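PDB 3WV4: Non-ribosomal peptide synthetase, which belongs to the ANL superfamily of AMP-binding enzymes, as an N-terminal fragment of a non-ribosomal peptide synthetase. Local coordinates for residues 191-196 with 214-219. Numbering follows the deposited sequence.
Sequences SPEDLA and PHQQIV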
ATOM      1  N   SER A 191     -14.406   4.603 -13.728  1.00 43.45           N
ATOM      2  CA  SER A 191     -15.477   4.322 -12.756  1.00 44.99           C
ATOM      3  C   SER A 191     -14.848   3.973 -11.431  1.00 43.03           C
ATOM      4  O   SER A 191     -13.781   3.365 -11.408  1.00 41.54           O
ATOM      5  CB  SER A 191     -16.343   3.152 -13.223  1.00 44.89           C
ATOM      6  OG  SER A 191     -17.146   2.695 -12.157  1.00 49.11           O
ATOM      7  N   PRO A 192     -15.502   4.339 -10.317  1.00 43.58           N
ATOM      8  CA  PRO A 192     -15.034   3.896  -9.013  1.00 40.82           C
ATOM      9  C   PRO A 192     -14.932   2.392  -8.900  1.00 41.12           C
ATOM     10  O   PRO A 192     -14.201   1.894  -8.024  1.00 35.76           O
ATOM     11  CB  PRO A 192     -16.110   4.405  -8.084  1.00 41.55           C
ATOM     12  CG  PRO A 192     -16.510   5.708  -8.738  1.00 43.63           C
ATOM     13  CD  PRO A 192     -16.512   5.407 -10.199  1.00 42.47           C
ATOM     14  N   GLU A 193     -15.661   1.670  -9.765  1.00 42.31           N
ATOM     15  CA  GLU A 193     -15.631   0.211  -9.745  1.00 40.78           C
ATOM     16  C   GLU A 193     -14.540  -0.346 -10.599  1.00 38.44           C
ATOM     17  O   GLU A 193     -14.310  -1.522 -10.581  1.00 38.19           O
ATOM     18  CB  GLU A 193     -16.968  -0.340 -10.215  1.00 45.20           C
ATOM     19  CG  GLU A 193     -18.101  -0.060  -9.229  1.00 48.41           C
ATOM     20  CD  GLU A 193     -19.489  -0.313  -9.811  1.00 51.99           C
ATOM     21  OE1 GLU A 193     -19.834  -1.478 -10.052  1.00 54.83           O
ATOM     22  OE2 GLU A 193     -20.224   0.667 -10.033  1.00 53.12           O
ATOM     23  N   ASP A 194     -13.869   0.489 -11.378  1.00 40.00           N
ATOM     24  CA  ASP A 194     -12.749   0.010 -12.201  1.00 39.64           C
ATOM     25  C   ASP A 194     -11.595  -0.444 -11.340  1.00 38.71           C
ATOM     26  O   ASP A 194     -11.274   0.154 -10.307  1.00 38.83           O
ATOM     27  CB  ASP A 194     -12.225   1.108 -13.118  1.00 42.79           C
ATOM     28  CG  ASP A 194     -13.153   1.389 -14.298  1.00 45.26           C
ATOM     29  OD1 ASP A 194     -14.034   0.577 -14.607  1.00 46.29           O
ATOM     30  OD2 ASP A 194     -12.979   2.444 -14.926  1.00 46.35           O
ATOM     31  N   LEU A 195     -10.971  -1.518 -11.783  1.00 40.41           N
ATOM     32  CA  LEU A 195      -9.732  -1.995 -11.207  1.00 39.46           C
ATOM     33  C   LEU A 195      -8.632  -0.961 -11.309  1.00 36.21           C
ATOM     34  O   LEU A 195      -8.437  -0.364 -12.358  1.00 38.87           O
ATOM     35  CB  LEU A 195      -9.283  -3.268 -11.907  1.00 39.56           C
ATOM     36  CG  LEU A 195     -10.222  -4.462 -11.758  1.00 40.50           C
ATOM     37  CD1 LEU A 195      -9.486  -5.704 -12.251  1.00 42.97           C
ATOM     38  CD2 LEU A 195     -10.621  -4.620 -10.297  1.00 42.08           C
ATOM     39  N   ALA A 196      -7.924  -0.760 -10.204  1.00 34.18           N
ATOM     40  CA  ALA A 196      -6.785   0.148 -10.156  1.00 32.63           C
ATOM     41  C   ALA A 196      -5.470  -0.593  -9.938  1.00 32.39           C
ATOM     42  O   ALA A 196      -4.419  -0.219 -10.511  1.00 32.09           O
ATOM     43  CB  ALA A 196      -6.997   1.152  -9.032  1.00 33.57           C
ATOM     44  N   PRO A 214     -10.328  -2.574  -6.831  1.00 29.04           N
ATOM     45  CA  PRO A 214     -10.923  -1.443  -7.486  1.00 29.22           C
ATOM     46  C   PRO A 214     -10.599  -0.138  -6.821  1.00 28.89           C
ATOM     47  O   PRO A 214     -10.305  -0.099  -5.652  1.00 28.92           O
ATOM     48  CB  PRO A 214     -12.439  -1.719  -7.375  1.00 30.56           C
ATOM     49  CG  PRO A 214     -12.533  -3.181  -7.069  1.00 30.47           C
ATOM     50  CD  PRO A 214     -11.345  -3.400  -6.181  1.00 30.49           C
ATOM     51  N   HIS A 215     -10.751   0.944  -7.552  1.00 30.86           N
ATOM     52  CA  HIS A 215     -10.587   2.312  -6.999  1.00 31.46           C
ATOM     53  C   HIS A 215     -11.282   2.584  -5.694  1.00 30.09           C
ATOM     54  O   HIS A 215     -10.664   3.089  -4.742  1.00 29.35           O
ATOM     55  CB  HIS A 215     -11.118   3.347  -8.009  1.00 31.11           C
ATOM     56  CG  HIS A 215     -10.170   3.608  -9.135  1.00 34.69           C
ATOM     57  ND1 HIS A 215      -9.372   4.735  -9.184  1.00 33.17           N
ATOM     58  CD2 HIS A 215      -9.863   2.881 -10.240  1.00 35.04           C
ATOM     59  CE1 HIS A 215      -8.628   4.694 -10.280  1.00 34.49           C
ATOM     60  NE2 HIS A 215      -8.899   3.578 -10.931  1.00 32.71           N
ATOM     61  N   GLN A 216     -12.563   2.286  -5.604  1.00 31.92           N
ATOM     62  CA  GLN A 216     -13.289   2.753  -4.413  1.00 32.44           C
ATOM     63  C   GLN A 216     -12.839   2.086  -3.145  1.00 30.67           C
ATOM     64  O   GLN A 216     -12.831   2.708  -2.099  1.00 32.72           O
ATOM     65  CB  GLN A 216     -14.787   2.442  -4.404  1.00 36.93           C
ATOM     66  CG  GLN A 216     -15.433   1.880  -5.603  1.00 39.52           C
ATOM     67  CD  GLN A 216     -16.930   1.655  -5.389  1.00 39.19           C
ATOM     68  OE1 GLN A 216     -17.468   0.632  -5.800  1.00 38.60           O
ATOM     69  NE2 GLN A 216     -17.580   2.593  -4.744  1.00 34.14           N
ATOM     70  N   GLN A 217     -12.624   0.771  -3.202  1.00 31.53           N
ATOM     71  CA  GLN A 217     -12.192   0.027  -2.030  1.00 31.23           C
ATOM     72  C   GLN A 217     -10.860   0.625  -1.523  1.00 28.72           C
ATOM     73  O   GLN A 217     -10.638   0.757  -0.319  1.00 28.42           O
ATOM     74  CB  GLN A 217     -11.975  -1.446  -2.358  1.00 33.66           C
ATOM     75  CG  GLN A 217     -13.209  -2.312  -2.328  1.00 37.99           C
ATOM     76  CD  GLN A 217     -13.910  -2.388  -3.668  1.00 41.41           C
ATOM     77  OE1 GLN A 217     -13.993  -1.410  -4.394  1.00 42.86           O
ATOM     78  NE2 GLN A 217     -14.388  -3.556  -4.006  1.00 48.25           N
ATOM     79  N   ILE A 218      -9.987   0.970  -2.458  1.00 27.68           N
ATOM     80  CA  ILE A 218      -8.648   1.433  -2.131  1.00 26.14           C
ATOM     81  C   ILE A 218      -8.762   2.745  -1.401  1.00 25.92           C
ATOM     82  O   ILE A 218      -8.232   2.904  -0.328  1.00 26.49           O
ATOM     83  CB  ILE A 218      -7.737   1.581  -3.389  1.00 26.09           C
ATOM     84  CG1 ILE A 218      -7.353   0.192  -3.976  1.00 27.40           C
ATOM     85  CG2 ILE A 218      -6.416   2.261  -3.040  1.00 25.86           C
ATOM     86  CD1 ILE A 218      -6.641   0.304  -5.335  1.00 27.30           C
ATOM     87  N   VAL A 219      -9.527   3.675  -1.959  1.00 27.05           N
ATOM     88  CA  VAL A 219      -9.689   4.968  -1.365  1.00 24.71           C
ATOM     89  C   VAL A 219     -10.366   4.801  -0.049  1.00 26.25           C
ATOM     90  O   VAL A 219      -9.964   5.424   0.951  1.00 26.99           O
ATOM     91  CB  VAL A 219     -10.496   5.882  -2.288  1.00 26.08           C
ATOM     92  CG1 VAL A 219     -10.841   7.212  -1.638  1.00 24.81           C
ATOM     93  CG2 VAL A 219      -9.685   6.162  -3.559  1.00 25.99           C
TER
HETATM   94  O   HOH W   1      -7.423   2.157 -13.000  1.00 33.30           O
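Asp194 OD2 is gripped twice: Ser191 N donates to it over 2.9 Å from above the carboxylate plane, and Arg94 forms a salt bridge with it. The acid thereby ties off a type I turn, Ser191 to Asp194, that leads into an antiparallel beta hairpin of strands 195-200 and 210-214; in this AMP-binding fold helix 215-229 begins at the same end of the hairpin, straight after the second strand. Ser191 OG accepts from Glu193 N, an ST turn within the same bend. Leu195 and Pro214 make a non-hydrogen-bonded antiparallel pair, and Pro214 is also the N-cap residue. Carbonyls from the turn then receive NH groups of the first helical turn: His215 N reaches Asp194 O at 2.9 Å, nearly along the C=O axis, while Gln216 N meets Pro192 O, whose position is less certain, at 145°. Beside the latter bond, Gln216 CG lies alongside Pro192 CB.

His215 CG, anti to the carbonyl carbon and so beside the backbone N (chi1 -78°), sets the ring against Ala196 CB, which covers one face in a CH-pi contact, 3.8 Å from the centroid, and also touches Ile218 CD1. Both ring nitrogens have partners, which should fix the ring's rotation: His215 ND1 is hydrogen-bonded to Val47 N, and His215 NE2 is hydrogen-bonded at 2.9 Å to a water that lies in the ring plane and donates a hydrogen to Leu195 O.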